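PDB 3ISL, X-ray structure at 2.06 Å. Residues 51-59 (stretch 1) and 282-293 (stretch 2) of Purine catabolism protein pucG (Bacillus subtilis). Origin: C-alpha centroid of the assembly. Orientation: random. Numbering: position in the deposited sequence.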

# COMPACT_ATOMS: atom_id res chain seq x y z
N GLU A 51 12.30 12.49 10.08
CA GLU A 51 12.38 13.67 10.95
C GLU A 51 11.04 14.40 11.05
O GLU A 51 10.70 14.95 12.07
CB GLU A 51 13.44 14.69 10.46
CG GLU A 51 14.93 14.25 10.67
CD GLU A 51 15.45 14.31 12.18
OE1 GLU A 51 14.66 14.30 13.22
OE2 GLU A 51 16.72 14.38 12.31
N MET A 52 10.34 14.54 9.94
CA MET A 52 9.10 15.31 9.94
C MET A 52 8.02 14.54 10.69
O MET A 52 7.17 15.14 11.37
CB MET A 52 8.65 15.63 8.48
CG MET A 52 9.43 16.83 7.89
SD MET A 52 8.74 17.42 6.29
CE MET A 52 8.75 15.97 5.27
N LEU A 53 8.05 13.21 10.56
CA LEU A 53 7.09 12.37 11.30
C LEU A 53 7.35 12.46 12.81
O LEU A 53 6.42 12.48 13.59
CB LEU A 53 7.09 10.89 10.87
CG LEU A 53 6.61 10.70 9.42
CD1 LEU A 53 6.67 9.20 9.09
CD2 LEU A 53 5.19 11.24 9.22
N ARG A 54 8.62 12.60 13.22
CA ARG A 54 8.90 12.85 14.66
C ARG A 54 8.16 14.09 15.15
O ARG A 54 7.50 14.04 16.20
CB ARG A 54 10.41 12.96 14.92
CG ARG A 54 11.19 11.68 14.52
CD ARG A 54 12.70 11.72 14.92
NE ARG A 54 13.24 10.44 14.54
CZ ARG A 54 13.96 10.22 13.45
NH1 ARG A 54 14.31 11.22 12.66
NH2 ARG A 54 14.34 9.00 13.13
N GLU A 55 8.17 15.17 14.36
CA GLU A 55 7.50 16.42 14.73
C GLU A 55 5.99 16.30 14.72
O GLU A 55 5.35 16.80 15.64
CB GLU A 55 7.87 17.62 13.81
CG GLU A 55 9.23 18.11 13.98
CD GLU A 55 9.46 19.36 13.14
OE1 GLU A 55 10.41 19.29 12.35
OE2 GLU A 55 8.69 20.38 13.24
N LEU A 56 5.46 15.61 13.70
CA LEU A 56 4.06 15.47 13.49
C LEU A 56 3.51 14.75 14.70
O LEU A 56 2.49 15.14 15.16
CB LEU A 56 3.79 14.56 12.29
CG LEU A 56 2.45 14.55 11.55
CD1 LEU A 56 2.00 13.17 11.05
CD2 LEU A 56 1.36 15.35 12.08
N PHE A 57 4.19 13.69 15.15
CA PHE A 57 3.70 12.90 16.30
C PHE A 57 4.05 13.47 17.67
O PHE A 57 3.63 12.90 18.69
CB PHE A 57 4.19 11.44 16.24
CG PHE A 57 3.42 10.56 15.28
CD1 PHE A 57 2.12 10.10 15.58
CD2 PHE A 57 4.05 10.09 14.11
CE1 PHE A 57 1.43 9.25 14.70
CE2 PHE A 57 3.38 9.24 13.22
CZ PHE A 57 2.10 8.79 13.51
N GLN A 58 4.80 14.57 17.67
CA GLN A 58 5.34 15.22 18.87
C GLN A 58 6.10 14.23 19.67
O GLN A 58 5.76 13.97 20.87
CB GLN A 58 4.24 15.97 19.69
CG GLN A 58 3.47 16.98 18.78
CD GLN A 58 2.45 17.88 19.54
OE1 GLN A 58 1.31 18.07 19.10
NE2 GLN A 58 2.87 18.42 20.67
N THR A 59 7.17 13.67 19.02
CA THR A 59 7.99 12.67 19.68
C THR A 59 9.47 12.76 19.33
O THR A 59 9.86 13.24 18.26
CB THR A 59 7.50 11.24 19.35
OG1 THR A 59 8.23 10.32 20.13
CG2 THR A 59 7.73 10.87 17.83
N LEU A 282 3.59 20.29 4.49
CA LEU A 282 2.55 21.31 4.52
C LEU A 282 1.94 21.45 5.88
O LEU A 282 1.61 22.60 6.30
CB LEU A 282 1.43 21.11 3.50
CG LEU A 282 1.89 21.13 2.04
CD1 LEU A 282 0.68 21.10 1.08
CD2 LEU A 282 2.82 22.27 1.68
N VAL A 283 1.78 20.33 6.58
CA VAL A 283 1.30 20.49 7.95
C VAL A 283 2.25 21.28 8.83
O VAL A 283 1.84 22.14 9.57
CB VAL A 283 0.67 19.22 8.62
CG1 VAL A 283 0.40 18.09 7.71
CG2 VAL A 283 1.01 18.97 10.17
N LEU A 284 3.51 20.99 8.70
CA LEU A 284 4.52 21.66 9.50
C LEU A 284 4.70 23.12 9.10
O LEU A 284 5.11 23.89 9.91
CB LEU A 284 5.84 20.87 9.37
CG LEU A 284 6.17 19.82 10.44
CD1 LEU A 284 5.13 19.40 11.59
CD2 LEU A 284 6.87 18.65 9.89
N GLU A 285 4.41 23.49 7.84
CA GLU A 285 4.53 24.86 7.44
C GLU A 285 3.39 25.66 8.03
O GLU A 285 3.59 26.80 8.42
CB GLU A 285 4.60 25.07 5.94
CG GLU A 285 5.80 24.35 5.29
CD GLU A 285 6.01 24.69 3.79
OE1 GLU A 285 5.07 25.24 3.18
OE2 GLU A 285 7.15 24.43 3.26
N GLU A 286 2.20 25.04 8.08
CA GLU A 286 1.08 25.62 8.75
C GLU A 286 1.37 25.83 10.25
O GLU A 286 1.09 26.91 10.83
CB GLU A 286 -0.20 24.78 8.53
CG GLU A 286 -1.46 25.54 9.13
CD GLU A 286 -2.80 24.89 8.81
OE1 GLU A 286 -2.80 23.78 8.23
OE2 GLU A 286 -3.90 25.49 9.09
N GLY A 287 1.98 24.83 10.88
CA GLY A 287 2.13 24.91 12.32
C GLY A 287 1.07 24.00 12.91
O GLY A 287 -0.16 24.15 12.63
N LEU A 288 1.52 23.05 13.75
CA LEU A 288 0.61 22.11 14.37
C LEU A 288 -0.47 22.84 15.19
O LEU A 288 -1.68 22.66 14.94
CB LEU A 288 1.40 21.12 15.26
CG LEU A 288 2.17 20.04 14.53
CD1 LEU A 288 2.72 19.04 15.57
CD2 LEU A 288 1.22 19.33 13.57
N GLU A 289 -0.07 23.70 16.12
CA GLU A 289 -1.08 24.42 16.93
C GLU A 289 -2.03 25.33 16.10
O GLU A 289 -3.24 25.26 16.29
CB GLU A 289 -0.45 25.15 18.13
CG GLU A 289 -0.90 24.52 19.47
CD GLU A 289 0.09 23.59 20.06
OE1 GLU A 289 0.32 22.53 19.47
OE2 GLU A 289 0.64 23.89 21.15
N THR A 290 -1.48 26.10 15.14
CA THR A 290 -2.26 26.83 14.14
C THR A 290 -3.20 25.89 13.39
O THR A 290 -4.40 26.14 13.28
CB THR A 290 -1.33 27.56 13.12
OG1 THR A 290 -0.46 28.39 13.85
CG2 THR A 290 -2.09 28.46 12.11
N ARG A 291 -2.66 24.80 12.86
CA ARG A 291 -3.53 23.84 12.21
C ARG A 291 -4.63 23.29 13.10
O ARG A 291 -5.75 23.18 12.64
CB ARG A 291 -2.70 22.69 11.59
CG ARG A 291 -3.48 21.76 10.79
CD ARG A 291 -2.50 20.95 9.95
NE ARG A 291 -3.08 19.99 9.00
CZ ARG A 291 -3.04 20.15 7.66
NH1 ARG A 291 -2.51 21.24 7.13
NH2 ARG A 291 -3.51 19.20 6.85
N PHE A 292 -4.35 22.95 14.36
CA PHE A 292 -5.46 22.45 15.22
C PHE A 292 -6.52 23.51 15.47
O PHE A 292 -7.74 23.20 15.52
CB PHE A 292 -4.98 21.95 16.60
CG PHE A 292 -3.83 20.93 16.55
CD1 PHE A 292 -3.70 20.00 15.49
CD2 PHE A 292 -2.89 20.89 17.58
CE1 PHE A 292 -2.63 19.08 15.45
CE2 PHE A 292 -1.81 19.96 17.55
CZ PHE A 292 -1.72 19.04 16.49
N GLU A 293 -6.06 24.75 15.67
CA GLU A 293 -6.98 25.88 15.86
C GLU A 293 -7.81 26.14 14.57
O GLU A 293 -9.02 26.41 14.63
CB GLU A 293 -6.20 27.16 16.28
CG GLU A 293 -7.05 28.42 16.13
CD GLU A 293 -8.21 28.42 17.12
OE1 GLU A 293 -9.30 28.99 16.82
OE2 GLU A 293 -8.03 27.83 18.22
O HOH W 1 0.12 20.33 20.61

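Residues that touch across the two stretches are at least 227 positions apart in sequence, and the stretches meet as helical segments. Helix 51-56 and helix 282-286 cross at 51° with a closest axial approach of 10.5 Å, and the nearest CA pair, L56 and L284, is 7.4 Å apart. That spacing leaves room for side chains between the backbones; the contact buries 337 Å² in total and contains no direct hydrogen bond.

Along stretch 1, E51 lies out of reach and instead receives a weak hydrogen bond within a salt bridge, R54 NH1 to E51 OE1 at 3.2 Å. M52 makes the first contact: its CA-to-CB bond points toward stretch 2, and M52 CG approaches L284 CD2 at 3.7 Å, an apolar pairing. L53 contributes nothing. One turn after M52, E55 also points toward stretch 2. Its carboxylate lies beside the same leucine, E55 OE2 to L284 CG at 3.8 Å, while E55 O sits 3.5 Å from L288 CD1. L284 thus touches M52, E55 and L56, and has the largest covered area, 89 Å².

L56 starts sideways, but its end comes nearer: L56 CD2 reaches V283 CG2 at 4.1 Å and L288 CD2 at 4.3 Å, both van der Waals contacts. F57 points away. At Q58, positive phi (54°) accompanies a Schellman motif, with Q58 N to E55 O at 3.1 Å and T59 N to R54 O at 2.9 Å. From this turn, the aliphatic part of Q58 packs on L288 (Q58 CG to L288 CD1, 3.9 Å), and Q58 OE1 lies 4.0 Å from F292 CE2, at the ring edge near its plane. Water 1 supplies the polar link, donating to Q58 OE1 at 3.0 Å and to E289 OE1 at 2.5 Å.

On the partner side, G287 separates the two helices; its phi of 103° and psi of 125° would jam a CB against the preceding carbonyl.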